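Local coordinates for autoinducer synthesis protein lasI (Pseudomonas aeruginosa, PDB 1RO5), which makes the quorum-sensing signal N-(3-oxododecanoyl)homoserine lactone by joining a fatty acyl group carried on acyl carrier protein to S-adenosyl-L-methionine, at residues A[158-162]-A[175-181]; A[61-66]-A[112-116]. All coordinates share one frame; numbering follows the deposited sequence.

How the contacts relate
Contact 1 (158-162 with 175-181) and contact 2 (61-66 with 112-116) both reach the main mixed sheet, on opposite sides of the chain's centre. Their centres are 28 Å apart and their nearest atoms about 18 Å. Contact 1 pairs strand 158-161 with strand 171-179, which pairs on with strand 139-145, and that with strand 99-107. Contact 2 lies at the hairpin of strands 55-61 and 64-73, against the loop that leaves strand 99-107 for helix 118-133. Strands 99-107 and 139-145 run parallel, consistent with the phosphopantetheine fold, in whose acetyltransferase relatives such strands splay to take the pantetheine arm. The zinc ion, held by Gly1, Ser2 and His3, sits about 6 Å from the Asp62 side chain.

Contact 1: residues A[158-162]-A[175-181]; sequences DVSRF and ALRIELN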
ATOM      1  N   ASP A 158       0.580  -8.977  12.318  1.00 46.61           N
ATOM      2  CA  ASP A 158       0.108  -8.448  13.535  1.00 46.06           C
ATOM      3  C   ASP A 158      -0.536  -7.106  13.134  1.00 46.90           C
ATOM      4  O   ASP A 158       0.173  -6.165  12.793  1.00 48.18           O
ATOM      5  CB  ASP A 158       1.306  -8.343  14.469  1.00 45.98           C
ATOM      6  CG  ASP A 158       0.984  -7.632  15.736  1.00 45.92           C
ATOM      7  OD1 ASP A 158      -0.155  -7.246  15.881  1.00 53.00           O
ATOM      8  OD2 ASP A 158       1.790  -7.358  16.648  1.00 49.05           O
ATOM      9  N   VAL A 159      -1.861  -7.010  13.220  1.00 46.36           N
ATOM     10  CA  VAL A 159      -2.648  -5.968  12.591  1.00 44.95           C
ATOM     11  C   VAL A 159      -3.706  -5.577  13.537  1.00 44.68           C
ATOM     12  O   VAL A 159      -4.415  -6.445  14.117  1.00 44.76           O
ATOM     13  CB  VAL A 159      -3.343  -6.548  11.379  1.00 45.62           C
ATOM     14  CG1 VAL A 159      -3.985  -5.456  10.580  1.00 45.56           C
ATOM     15  CG2 VAL A 159      -2.302  -7.009  10.495  1.00 46.47           C
ATOM     16  N   SER A 160      -3.840  -4.279  13.759  1.00 43.50           N
ATOM     17  CA  SER A 160      -4.825  -3.859  14.723  1.00 42.91           C
ATOM     18  C   SER A 160      -5.437  -2.638  14.059  1.00 42.32           C
ATOM     19  O   SER A 160      -4.873  -2.164  13.102  1.00 43.32           O
ATOM     20  CB  SER A 160      -4.170  -3.577  16.061  1.00 44.58           C
ATOM     21  OG  SER A 160      -3.732  -2.220  16.183  1.00 50.03           O
ATOM     22  N   ARG A 161      -6.598  -2.220  14.494  1.00 39.76           N
ATOM     23  CA  ARG A 161      -7.308  -1.149  13.937  1.00 41.41           C
ATOM     24  C   ARG A 161      -7.382   0.028  14.932  1.00 42.76           C
ATOM     25  O   ARG A 161      -7.228  -0.135  16.132  1.00 44.04           O
ATOM     26  CB  ARG A 161      -8.717  -1.676  13.401  1.00 42.71           C
ATOM     27  CG  ARG A 161      -9.899  -1.520  14.231  1.00 45.74           C
ATOM     28  CD  ARG A 161     -11.084  -2.659  14.170  1.00 45.96           C
ATOM     29  NE  ARG A 161     -11.416  -3.264  12.890  1.00 46.40           N
ATOM     30  CZ  ARG A 161     -12.671  -3.387  12.394  1.00 48.57           C
ATOM     31  NH1 ARG A 161     -13.681  -2.853  13.059  1.00 50.56           N
ATOM     32  NH2 ARG A 161     -12.936  -3.983  11.197  1.00 42.13           N
ATOM     33  N   PHE A 162      -7.473   1.247  14.421  1.00 42.42           N
ATOM     34  CA  PHE A 162      -7.597   2.454  15.217  1.00 41.44           C
ATOM     35  C   PHE A 162      -8.993   2.577  15.885  1.00 43.64           C
ATOM     36  O   PHE A 162      -9.151   3.242  16.922  1.00 45.62           O
ATOM     37  CB  PHE A 162      -7.346   3.695  14.295  1.00 39.02           C
ATOM     38  CG  PHE A 162      -5.878   3.949  14.045  1.00 37.69           C
ATOM     39  CD1 PHE A 162      -5.209   3.194  13.079  1.00 35.54           C
ATOM     40  CD2 PHE A 162      -5.116   4.853  14.862  1.00 34.26           C
ATOM     41  CE1 PHE A 162      -3.844   3.440  12.756  1.00 34.00           C
ATOM     42  CE2 PHE A 162      -3.730   5.035  14.642  1.00 36.08           C
ATOM     43  CZ  PHE A 162      -3.079   4.354  13.585  1.00 35.08           C
ATOM     44  N   ALA A 175      -8.991   1.979   9.298  1.00 33.94           N
ATOM     45  CA  ALA A 175      -7.574   2.346   9.450  1.00 32.79           C
ATOM     46  C   ALA A 175      -6.873   1.260  10.229  1.00 35.29           C
ATOM     47  O   ALA A 175      -7.275   0.935  11.371  1.00 35.56           O
ATOM     48  CB  ALA A 175      -7.403   3.670  10.267  1.00 33.51           C
ATOM     49  N   LEU A 176      -5.789   0.728   9.651  1.00 34.06           N
ATOM     50  CA  LEU A 176      -5.061  -0.295  10.295  1.00 33.19           C
ATOM     51  C   LEU A 176      -3.658   0.140  10.728  1.00 34.12           C
ATOM     52  O   LEU A 176      -3.020   0.920  10.054  1.00 33.89           O
ATOM     53  CB  LEU A 176      -4.922  -1.413   9.266  1.00 31.28           C
ATOM     54  CG  LEU A 176      -6.214  -2.045   8.782  1.00 32.28           C
ATOM     55  CD1 LEU A 176      -5.750  -3.096   7.834  1.00 32.64           C
ATOM     56  CD2 LEU A 176      -7.065  -2.703   9.887  1.00 39.50           C
ATOM     57  N   ARG A 177      -3.153  -0.421  11.817  1.00 36.28           N
ATOM     58  CA  ARG A 177      -1.694  -0.420  12.073  1.00 40.24           C
ATOM     59  C   ARG A 177      -1.029  -1.776  11.920  1.00 39.80           C
ATOM     60  O   ARG A 177      -1.559  -2.719  12.433  1.00 41.60           O
ATOM     61  CB  ARG A 177      -1.259   0.404  13.316  1.00 41.90           C
ATOM     62  CG  ARG A 177      -1.747   0.054  14.560  1.00 50.39           C
ATOM     63  CD  ARG A 177      -1.916   1.226  15.600  1.00 54.21           C
ATOM     64  NE  ARG A 177      -3.039   0.821  16.521  1.00 55.66           N
ATOM     65  CZ  ARG A 177      -3.806   1.646  17.237  1.00 59.88           C
ATOM     66  NH1 ARG A 177      -3.550   2.970  17.177  1.00 55.36           N
ATOM     67  NH2 ARG A 177      -4.820   1.135  18.032  1.00 60.56           N
ATOM     68  N   ILE A 178       0.007  -1.913  11.078  1.00 39.41           N
ATOM     69  CA  ILE A 178       0.542  -3.209  10.767  1.00 39.50           C
ATOM     70  C   ILE A 178       1.915  -3.116  11.413  1.00 40.67           C
ATOM     71  O   ILE A 178       2.774  -2.414  10.857  1.00 41.87           O
ATOM     72  CB  ILE A 178       0.830  -3.417   9.307  1.00 39.46           C
ATOM     73  CG1 ILE A 178      -0.394  -3.637   8.440  1.00 43.54           C
ATOM     74  CG2 ILE A 178       1.445  -4.794   9.084  1.00 39.96           C
ATOM     75  CD1 ILE A 178      -1.049  -2.495   7.984  1.00 49.77           C
ATOM     76  N   GLU A 179       2.151  -3.797  12.560  1.00 40.21           N
ATOM     77  CA  GLU A 179       3.480  -3.791  13.222  1.00 38.77           C
ATOM     78  C   GLU A 179       4.433  -4.648  12.468  1.00 39.12           C
ATOM     79  O   GLU A 179       4.102  -5.795  12.116  1.00 40.12           O
ATOM     80  CB  GLU A 179       3.322  -4.246  14.640  1.00 39.93           C
ATOM     81  CG  GLU A 179       2.331  -3.332  15.367  1.00 40.37           C
ATOM     82  CD  GLU A 179       2.937  -1.992  15.649  1.00 49.17           C
ATOM     83  OE1 GLU A 179       4.217  -1.825  15.519  1.00 54.91           O
ATOM     84  OE2 GLU A 179       2.137  -1.101  15.956  1.00 54.44           O
ATOM     85  N   LEU A 180       5.595  -4.132  12.108  1.00 37.70           N
ATOM     86  CA  LEU A 180       6.515  -5.049  11.374  1.00 39.60           C
ATOM     87  C   LEU A 180       7.456  -5.866  12.369  1.00 40.20           C
ATOM     88  O   LEU A 180       8.679  -5.988  12.158  1.00 37.92           O
ATOM     89  CB  LEU A 180       7.354  -4.294  10.302  1.00 39.37           C
ATOM     90  CG  LEU A 180       6.576  -3.302   9.363  1.00 40.11           C
ATOM     91  CD1 LEU A 180       7.526  -2.637   8.427  1.00 31.04           C
ATOM     92  CD2 LEU A 180       5.563  -4.153   8.563  1.00 27.51           C
ATOM     93  N   ASN A 181       6.858  -6.376  13.450  1.00 40.58           N
ATOM     94  CA  ASN A 181       7.599  -7.084  14.473  1.00 40.88           C
ATOM     95  C   ASN A 181       7.809  -8.543  14.021  1.00 44.04           C
ATOM     96  O   ASN A 181       7.664  -8.962  12.830  1.00 44.47           O
ATOM     97  CB  ASN A 181       6.832  -6.970  15.817  1.00 37.50           C
ATOM     98  CG  ASN A 181       5.413  -7.467  15.688  1.00 36.94           C
ATOM     99  OD1 ASN A 181       5.122  -8.254  14.792  1.00 36.06           O
ATOM    100  ND2 ASN A 181       4.520  -6.991  16.531  1.00 33.28           N
TER
HETATM  101  O   HOH W   1      -1.139  -3.754  15.332  1.00 54.39           O
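The Arg177 guanidinium sits over one face of the Phe162 ring, tilted 46° to it, with NH1 nearest and offset toward the rim, while Ala175 O and Leu176 O lie in the ring plane at its edge. Phe162 in turn lies on one guanidinium face, CZ of Arg177 standing 4.3 Å from the centroid of the Phe162 ring in a cation-pi contact. In plane at the guanidinium edge, NE of Arg177 gives a nearly straight bond to OG of Ser160 (3.1 Å), fixing the group's rotation. With CG between the backbone N and the carbonyl carbon (chi1 60°), the Arg177 chain, extended from CG to NE, brings CD over the same Phe162 face. Within the alpha-beta-alpha sandwich, strand 171-179 lies between strands 139-145 and 158-161, antiparallel to both; Ser160 and Arg177 form a hydrogen-bonded pair (Arg177 N to Ser160 O 2.8 Å). A water hydrogen-bonds weakly with Ser160 OG and donates to Arg177 O. On the other face of the sheet, Val159 CG1 meets Leu176 CD1 at 4.0 Å, and Leu176 also touches Met152. Asn181, N-cap of helix 182-189, sends ND2 to OD2 of Asp158 (2.8 Å) on its anti side, 21° out of the carboxylate plane, carboxylate and amide nearly coplanar.

Contact 2: residues A[61-66]-A[112-116]; sequences EDGQVF and KGSLG. Residue 63 of segment 61-66 comes from a tag, linker or insertion.
Phe66 and Gly113 come within 6.7 Å, CA to CA, and Glu61 and Ser114 within 7.8 Å, so the loop 112-116 lies against 61-66 with no clear hydrogen bond between them and the side chains do the touching. The Phe66 ring meets the loop through one corner: its CE2 is 3.4 Å from Lys112 O and 3.7 Å from Lys112 CB, the two side chains crossing at about a right angle. CD2 of the Phe66 ring approaches Gly113 CA at 3.9 Å. With chi1 at -75°, CG of Phe66 lies beside its own backbone N and anti to the carbonyl carbon, which aims the ring at the loop. Segment 61-66 holds the turn of the beta hairpin made by strands 55-61 and 64-73 and the first residues of the second strand; the turn is type I', from Glu61 to Gln64, with Glu61 N bonded to Gln64 O. Gly63 in that turn is an insertion foreign to the natural sequence. Gly113, for its part, centres an inverse gamma turn in the loop leading to helix 118-133. Next to it Ser114 folds back, its OG donating to Lys112 O at 3.1 Å from above the carbonyl plane. The extended Glu61 chain, its CG anti to the backbone N, brings OE1 to Ser114 CB at 3.3 Å. The side chains of Glu61 and Leu115 also both touch Met4.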
ATOM      1  N   GLU A  61       5.239  -7.965 -14.721  1.00 58.46           N
ATOM      2  CA  GLU A  61       5.127  -9.291 -15.310  1.00 60.50           C
ATOM      3  C   GLU A  61       4.796  -9.054 -16.754  1.00 62.25           C
ATOM      4  O   GLU A  61       3.910  -8.243 -17.081  1.00 62.18           O
ATOM      5  CB  GLU A  61       4.061 -10.080 -14.643  1.00 59.70           C
ATOM      6  CG  GLU A  61       4.132 -11.517 -15.032  1.00 65.94           C
ATOM      7  CD  GLU A  61       3.604 -12.440 -13.932  1.00 75.83           C
ATOM      8  OE1 GLU A  61       3.990 -13.653 -13.964  1.00 77.39           O
ATOM      9  OE2 GLU A  61       2.806 -11.978 -13.053  1.00 77.74           O
ATOM     10  N   ASP A  62       5.574  -9.717 -17.619  1.00 64.78           N
ATOM     11  CA  ASP A  62       5.528  -9.546 -19.081  1.00 67.86           C
ATOM     12  C   ASP A  62       5.523  -8.049 -19.517  1.00 67.06           C
ATOM     13  O   ASP A  62       4.767  -7.653 -20.432  1.00 65.95           O
ATOM     14  CB  ASP A  62       4.361 -10.379 -19.710  1.00 69.68           C
ATOM     15  CG  ASP A  62       4.244 -11.844 -19.087  1.00 77.49           C
ATOM     16  OD1 ASP A  62       5.292 -12.550 -18.814  1.00 84.67           O
ATOM     17  OD2 ASP A  62       3.121 -12.373 -18.819  1.00 83.14           O
ATOM     18  N   GLY A  63       6.324  -7.240 -18.810  1.00 66.57           N
ATOM     19  CA  GLY A  63       6.663  -5.896 -19.275  1.00 66.98           C
ATOM     20  C   GLY A  63       5.652  -4.849 -18.837  1.00 67.56           C
ATOM     21  O   GLY A  63       5.448  -3.782 -19.420  1.00 67.69           O
ATOM     22  N   GLN A  64       4.409  -5.501 -17.853  1.00 54.92           N
ATOM     23  CA  GLN A  64       3.310  -4.607 -17.512  1.00 54.19           C
ATOM     24  C   GLN A  64       3.270  -4.515 -16.032  1.00 50.39           C
ATOM     25  O   GLN A  64       3.447  -5.564 -15.339  1.00 50.18           O
ATOM     26  CB  GLN A  64       1.957  -5.165 -17.988  1.00 53.63           C
ATOM     27  CG  GLN A  64       2.061  -5.535 -19.403  1.00 62.50           C
ATOM     28  CD  GLN A  64       0.704  -5.875 -19.975  1.00 72.55           C
ATOM     29  OE1 GLN A  64       0.293  -7.057 -20.051  1.00 75.76           O
ATOM     30  NE2 GLN A  64      -0.000  -4.836 -20.394  1.00 74.26           N
ATOM     31  N   VAL A  65       2.928  -3.308 -15.562  1.00 47.26           N
ATOM     32  CA  VAL A  65       2.509  -3.135 -14.152  1.00 43.76           C
ATOM     33  C   VAL A  65       1.249  -3.923 -13.862  1.00 43.26           C
ATOM     34  O   VAL A  65       0.250  -3.679 -14.459  1.00 43.39           O
ATOM     35  CB  VAL A  65       2.353  -1.719 -13.807  1.00 41.10           C
ATOM     36  CG1 VAL A  65       2.050  -1.621 -12.287  1.00 44.83           C
ATOM     37  CG2 VAL A  65       3.657  -1.014 -14.045  1.00 36.76           C
ATOM     38  N   PHE A  66       1.305  -4.899 -12.958  1.00 43.34           N
ATOM     39  CA  PHE A  66       0.069  -5.605 -12.516  1.00 42.49           C
ATOM     40  C   PHE A  66      -0.347  -5.224 -11.124  1.00 39.80           C
ATOM     41  O   PHE A  66      -1.391  -5.662 -10.677  1.00 41.96           O
ATOM     42  CB  PHE A  66       0.248  -7.174 -12.590  1.00 44.03           C
ATOM     43  CG  PHE A  66       0.189  -7.661 -13.967  1.00 50.96           C
ATOM     44  CD1 PHE A  66       1.327  -7.592 -14.804  1.00 58.49           C
ATOM     45  CD2 PHE A  66      -1.034  -8.106 -14.534  1.00 61.97           C
ATOM     46  CE1 PHE A  66       1.250  -8.001 -16.180  1.00 62.10           C
ATOM     47  CE2 PHE A  66      -1.114  -8.517 -15.943  1.00 62.80           C
ATOM     48  CZ  PHE A  66       0.025  -8.446 -16.751  1.00 61.85           C
ATOM     49  N   LYS A 112      -4.515 -11.783 -17.309  1.00 90.93           N
ATOM     50  CA  LYS A 112      -3.070 -11.801 -17.467  1.00 93.12           C
ATOM     51  C   LYS A 112      -2.310 -11.747 -16.105  1.00 93.95           C
ATOM     52  O   LYS A 112      -1.088 -11.910 -16.085  1.00 94.20           O
ATOM     53  CB  LYS A 112      -2.660 -10.704 -18.494  1.00 93.71           C
ATOM     54  CG  LYS A 112      -3.404 -10.783 -19.893  1.00 96.31           C
ATOM     55  CD  LYS A 112      -3.429  -9.421 -20.656  1.00100.56           C
ATOM     56  CE  LYS A 112      -3.283  -9.634 -22.217  1.00103.62           C
ATOM     57  NZ  LYS A 112      -3.047  -8.337 -23.012  1.00104.33           N
ATOM     58  N   GLY A 113      -3.037 -11.552 -14.988  1.00 95.12           N
ATOM     59  CA  GLY A 113      -2.466 -11.675 -13.647  1.00 96.58           C
ATOM     60  C   GLY A 113      -1.944 -13.098 -13.371  1.00 97.65           C
ATOM     61  O   GLY A 113      -2.693 -13.940 -12.832  1.00 97.88           O
ATOM     62  N   SER A 114      -0.679 -13.381 -13.733  1.00 97.92           N
ATOM     63  CA  SER A 114      -0.145 -14.770 -13.729  1.00 97.99           C
ATOM     64  C   SER A 114       0.321 -15.279 -12.379  1.00 97.43           C
ATOM     65  O   SER A 114       1.058 -16.250 -12.334  1.00 97.21           O
ATOM     66  CB  SER A 114       1.072 -14.974 -14.680  1.00 98.55           C
ATOM     67  OG  SER A 114       1.107 -14.124 -15.834  1.00 99.92           O
ATOM     68  N   LEU A 115      -0.028 -14.630 -11.280  1.00 97.50           N
ATOM     69  CA  LEU A 115       0.398 -15.189  -9.990  1.00 97.89           C
ATOM     70  C   LEU A 115      -0.761 -15.605  -9.084  1.00 97.20           C
ATOM     71  O   LEU A 115      -0.656 -16.538  -8.263  1.00 97.27           O
ATOM     72  CB  LEU A 115       1.348 -14.247  -9.225  1.00 98.73           C
ATOM     73  CG  LEU A 115       1.450 -14.458  -7.678  1.00100.81           C
ATOM     74  CD1 LEU A 115       2.285 -15.744  -7.249  1.00101.88           C
ATOM     75  CD2 LEU A 115       1.895 -13.211  -6.875  1.00101.35           C
ATOM     76  N   GLY A 116      -1.861 -14.891  -9.204  1.00 96.90           N
ATOM     77  CA  GLY A 116      -2.927 -15.033  -8.232  1.00 96.23           C
ATOM     78  C   GLY A 116      -3.129 -13.623  -7.748  1.00 95.84           C
ATOM     79  O   GLY A 116      -2.844 -12.638  -8.509  1.00 95.47           O
TER